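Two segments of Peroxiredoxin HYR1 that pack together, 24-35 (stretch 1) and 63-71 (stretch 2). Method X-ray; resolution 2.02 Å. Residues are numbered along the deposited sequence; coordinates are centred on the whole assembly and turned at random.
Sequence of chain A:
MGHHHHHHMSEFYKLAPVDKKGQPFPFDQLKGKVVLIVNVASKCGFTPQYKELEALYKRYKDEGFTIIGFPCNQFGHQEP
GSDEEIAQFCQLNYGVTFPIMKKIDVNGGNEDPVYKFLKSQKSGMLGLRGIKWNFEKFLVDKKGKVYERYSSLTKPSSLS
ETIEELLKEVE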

# COMPACT_ATOMS: atom_id res chain seq x y z
N PRO A 24 14.68 -5.78 -7.32
CA PRO A 24 13.63 -4.98 -7.94
C PRO A 24 12.28 -5.68 -7.91
O PRO A 24 12.18 -6.87 -8.23
CB PRO A 24 14.10 -4.83 -9.39
CG PRO A 24 15.59 -4.96 -9.31
CD PRO A 24 15.84 -5.98 -8.23
N PHE A 25 11.25 -4.94 -7.49
CA PHE A 25 9.89 -5.44 -7.51
C PHE A 25 9.08 -4.55 -8.46
O PHE A 25 8.50 -3.55 -8.04
CB PHE A 25 9.28 -5.44 -6.10
CG PHE A 25 7.93 -6.11 -6.03
CD1 PHE A 25 7.83 -7.49 -5.89
CD2 PHE A 25 6.76 -5.36 -6.11
CE1 PHE A 25 6.59 -8.11 -5.82
CE2 PHE A 25 5.52 -5.97 -6.05
CZ PHE A 25 5.43 -7.35 -5.90
N PRO A 26 9.06 -4.91 -9.76
CA PRO A 26 8.43 -4.04 -10.75
C PRO A 26 6.91 -4.07 -10.65
O PRO A 26 6.31 -5.15 -10.60
CB PRO A 26 8.92 -4.60 -12.08
CG PRO A 26 9.25 -6.03 -11.82
CD PRO A 26 9.62 -6.14 -10.36
N PHE A 27 6.29 -2.90 -10.62
CA PHE A 27 4.83 -2.80 -10.46
C PHE A 27 4.06 -3.19 -11.72
O PHE A 27 2.83 -3.26 -11.70
CB PHE A 27 4.44 -1.39 -10.01
CG PHE A 27 4.48 -1.18 -8.51
CD1 PHE A 27 5.22 -2.02 -7.68
CD2 PHE A 27 3.81 -0.10 -7.94
CE1 PHE A 27 5.26 -1.81 -6.30
CE2 PHE A 27 3.85 0.12 -6.57
CZ PHE A 27 4.57 -0.73 -5.75
N ASP A 28 4.76 -3.44 -12.82
CA ASP A 28 4.08 -3.88 -14.05
C ASP A 28 3.45 -5.27 -13.88
O ASP A 28 2.49 -5.60 -14.57
CB ASP A 28 5.01 -3.82 -15.27
CG ASP A 28 6.13 -4.84 -15.22
OD1 ASP A 28 6.60 -5.24 -16.30
OD2 ASP A 28 6.55 -5.23 -14.11
N GLN A 29 3.98 -6.06 -12.94
CA GLN A 29 3.40 -7.36 -12.59
C GLN A 29 2.04 -7.20 -11.91
O GLN A 29 1.29 -8.17 -11.76
CB GLN A 29 4.35 -8.16 -11.69
CG GLN A 29 4.43 -7.65 -10.24
CD GLN A 29 5.56 -8.29 -9.45
OE1 GLN A 29 6.60 -7.67 -9.20
NE2 GLN A 29 5.37 -9.55 -9.05
N LEU A 30 1.72 -5.97 -11.52
CA LEU A 30 0.49 -5.64 -10.80
C LEU A 30 -0.67 -5.27 -11.73
O LEU A 30 -1.77 -4.97 -11.26
CB LEU A 30 0.75 -4.50 -9.82
CG LEU A 30 1.14 -4.77 -8.36
CD1 LEU A 30 1.99 -6.03 -8.15
CD2 LEU A 30 1.82 -3.55 -7.75
N LYS A 31 -0.42 -5.31 -13.04
CA LYS A 31 -1.43 -4.95 -14.05
C LYS A 31 -2.63 -5.89 -13.99
O LYS A 31 -2.48 -7.11 -13.98
CB LYS A 31 -0.82 -4.97 -15.46
CG LYS A 31 0.13 -3.81 -15.76
CD LYS A 31 0.82 -3.98 -17.10
CE LYS A 31 1.81 -2.85 -17.35
NZ LYS A 31 2.67 -3.10 -18.55
N GLY A 32 -3.82 -5.30 -13.93
CA GLY A 32 -5.07 -6.06 -13.85
C GLY A 32 -5.41 -6.50 -12.43
O GLY A 32 -6.36 -7.24 -12.23
N LYS A 33 -4.62 -6.03 -11.47
CA LYS A 33 -4.83 -6.35 -10.06
C LYS A 33 -5.26 -5.13 -9.27
O LYS A 33 -4.78 -4.02 -9.53
CB LYS A 33 -3.55 -6.93 -9.43
CG LYS A 33 -3.36 -8.44 -9.59
CD LYS A 33 -2.94 -8.82 -10.99
CE LYS A 33 -2.63 -10.31 -11.11
NZ LYS A 33 -1.29 -10.62 -10.54
N VAL A 34 -6.17 -5.34 -8.33
CA VAL A 34 -6.45 -4.34 -7.30
C VAL A 34 -5.32 -4.42 -6.27
O VAL A 34 -4.94 -5.51 -5.85
CB VAL A 34 -7.84 -4.58 -6.65
CG1 VAL A 34 -8.09 -3.61 -5.48
CG2 VAL A 34 -8.96 -4.45 -7.69
N VAL A 35 -4.77 -3.27 -5.89
CA VAL A 35 -3.61 -3.24 -5.00
C VAL A 35 -3.86 -2.34 -3.79
O VAL A 35 -4.31 -1.20 -3.92
CB VAL A 35 -2.32 -2.75 -5.73
CG1 VAL A 35 -1.09 -2.89 -4.84
CG2 VAL A 35 -2.11 -3.52 -7.04
N GLU A 63 -8.88 -13.36 -6.29
CA GLU A 63 -9.77 -12.52 -7.09
C GLU A 63 -8.96 -11.54 -7.95
O GLU A 63 -9.54 -10.80 -8.75
CB GLU A 63 -10.74 -11.74 -6.19
CG GLU A 63 -11.57 -12.61 -5.24
CD GLU A 63 -12.57 -13.49 -5.97
OE1 GLU A 63 -13.25 -12.98 -6.89
OE2 GLU A 63 -12.68 -14.68 -5.62
N GLY A 64 -7.64 -11.54 -7.78
CA GLY A 64 -6.77 -10.56 -8.44
C GLY A 64 -6.53 -9.36 -7.54
O GLY A 64 -6.79 -8.22 -7.93
N PHE A 65 -6.04 -9.63 -6.34
CA PHE A 65 -5.82 -8.62 -5.32
C PHE A 65 -4.51 -8.91 -4.62
O PHE A 65 -4.17 -10.08 -4.39
CB PHE A 65 -6.95 -8.62 -4.29
CG PHE A 65 -6.69 -7.73 -3.09
CD1 PHE A 65 -6.90 -6.36 -3.16
CD2 PHE A 65 -6.24 -8.28 -1.88
CE1 PHE A 65 -6.67 -5.53 -2.06
CE2 PHE A 65 -5.99 -7.47 -0.78
CZ PHE A 65 -6.21 -6.10 -0.86
N THR A 66 -3.78 -7.86 -4.27
CA THR A 66 -2.57 -8.03 -3.48
C THR A 66 -2.34 -6.84 -2.55
O THR A 66 -2.99 -5.81 -2.69
CB THR A 66 -1.33 -8.29 -4.37
OG1 THR A 66 -0.28 -8.84 -3.57
CG2 THR A 66 -0.85 -7.00 -5.06
N ILE A 67 -1.44 -7.03 -1.59
CA ILE A 67 -1.01 -5.97 -0.68
C ILE A 67 0.50 -5.82 -0.75
O ILE A 67 1.23 -6.81 -0.61
CB ILE A 67 -1.42 -6.27 0.79
CG1 ILE A 67 -2.94 -6.50 0.89
CG2 ILE A 67 -1.00 -5.11 1.71
CD1 ILE A 67 -3.39 -7.01 2.24
N ILE A 68 0.96 -4.60 -0.97
CA ILE A 68 2.39 -4.32 -0.93
C ILE A 68 2.68 -3.56 0.37
O ILE A 68 2.17 -2.45 0.57
CB ILE A 68 2.89 -3.52 -2.18
CG1 ILE A 68 2.30 -4.09 -3.49
CG2 ILE A 68 4.43 -3.48 -2.23
CD1 ILE A 68 2.63 -5.58 -3.78
N GLY A 69 3.44 -4.19 1.26
CA GLY A 69 3.77 -3.59 2.55
C GLY A 69 5.13 -2.93 2.54
O GLY A 69 6.12 -3.56 2.19
N PHE A 70 5.18 -1.65 2.91
CA PHE A 70 6.44 -0.91 2.99
C PHE A 70 6.82 -0.64 4.45
O PHE A 70 6.21 0.22 5.10
CB PHE A 70 6.34 0.42 2.23
CG PHE A 70 6.37 0.28 0.73
CD1 PHE A 70 5.19 0.09 0.01
CD2 PHE A 70 7.57 0.38 0.03
CE1 PHE A 70 5.22 -0.02 -1.39
CE2 PHE A 70 7.61 0.28 -1.35
CZ PHE A 70 6.43 0.08 -2.07
N PRO A 71 7.82 -1.37 4.97
CA PRO A 71 8.43 -1.04 6.25
C PRO A 71 8.98 0.39 6.28
O PRO A 71 9.52 0.87 5.28
CB PRO A 71 9.59 -2.04 6.36
CG PRO A 71 9.13 -3.21 5.57
CD PRO A 71 8.39 -2.61 4.41

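Ile-68 is the hub of the apolar contact: it loses 72 Å² to the other stretch, the largest share of any residue, and its CA-to-CB bond points toward stretch 1. With chi1 at -44° and chi2 at -59° (both m), its methyl CD1 lies 3.7 Å from CE2 of Phe-25, while CG1 of Ile-68 lies 3.8 Å from CG1 of Val-35 and 4.3 Å from CD2 of Leu-30. These are van der Waals separations between carbons, so the gain comes from close fit and the exclusion of water. Phe-27 starts sideways, but its ring end swings nearer, bringing CZ to 4.5 Å from CG2 of Ile-68 and 4.2 Å from CZ of Phe-70, an approach near the plane of the Phe-70 ring. The 3-10 segment 27-30, with Leu-30 N bonded to Phe-27 O at 2.9 Å, carries both Phe-27 and Leu-30 into this cluster.

Beyond the cluster, the backbones run as parallel strands. Val-34 pairs with Phe-65 (CA-CA 4.8 Å) and Val-35 with Thr-66 (CA-CA 5.1 Å), so side chains alternate between faces: Val-34 CG1 meets Phe-65 CD1 at 3.8 Å on one, and Val-35 CG1 approaches Thr-66 CG2 at 4.1 Å on the other. Val-34 bonds through both its polar backbone atoms, donating from N to Gly-64 O (3.0 Å, 151°) and accepting at O from Thr-66 N (3.1 Å, 155°). A CA-H...O contact from Phe-65 CA to Val-34 O (3.3 Å, 150°) supplements the pairing.

At the outer edge, a type II turn from Leu-30 to Lys-33, closed by Lys-33 N to Leu-30 O at 3.0 Å, leads into the strand. Gly-32 takes positive phi (83°), which favours glycine. Gly-64 adopts 93°/55°, where a CB would jam against the preceding carbonyl oxygen. The CA-to-CB bond of Lys-33 points sideways, and only the end of its side chain leads away from stretch 2.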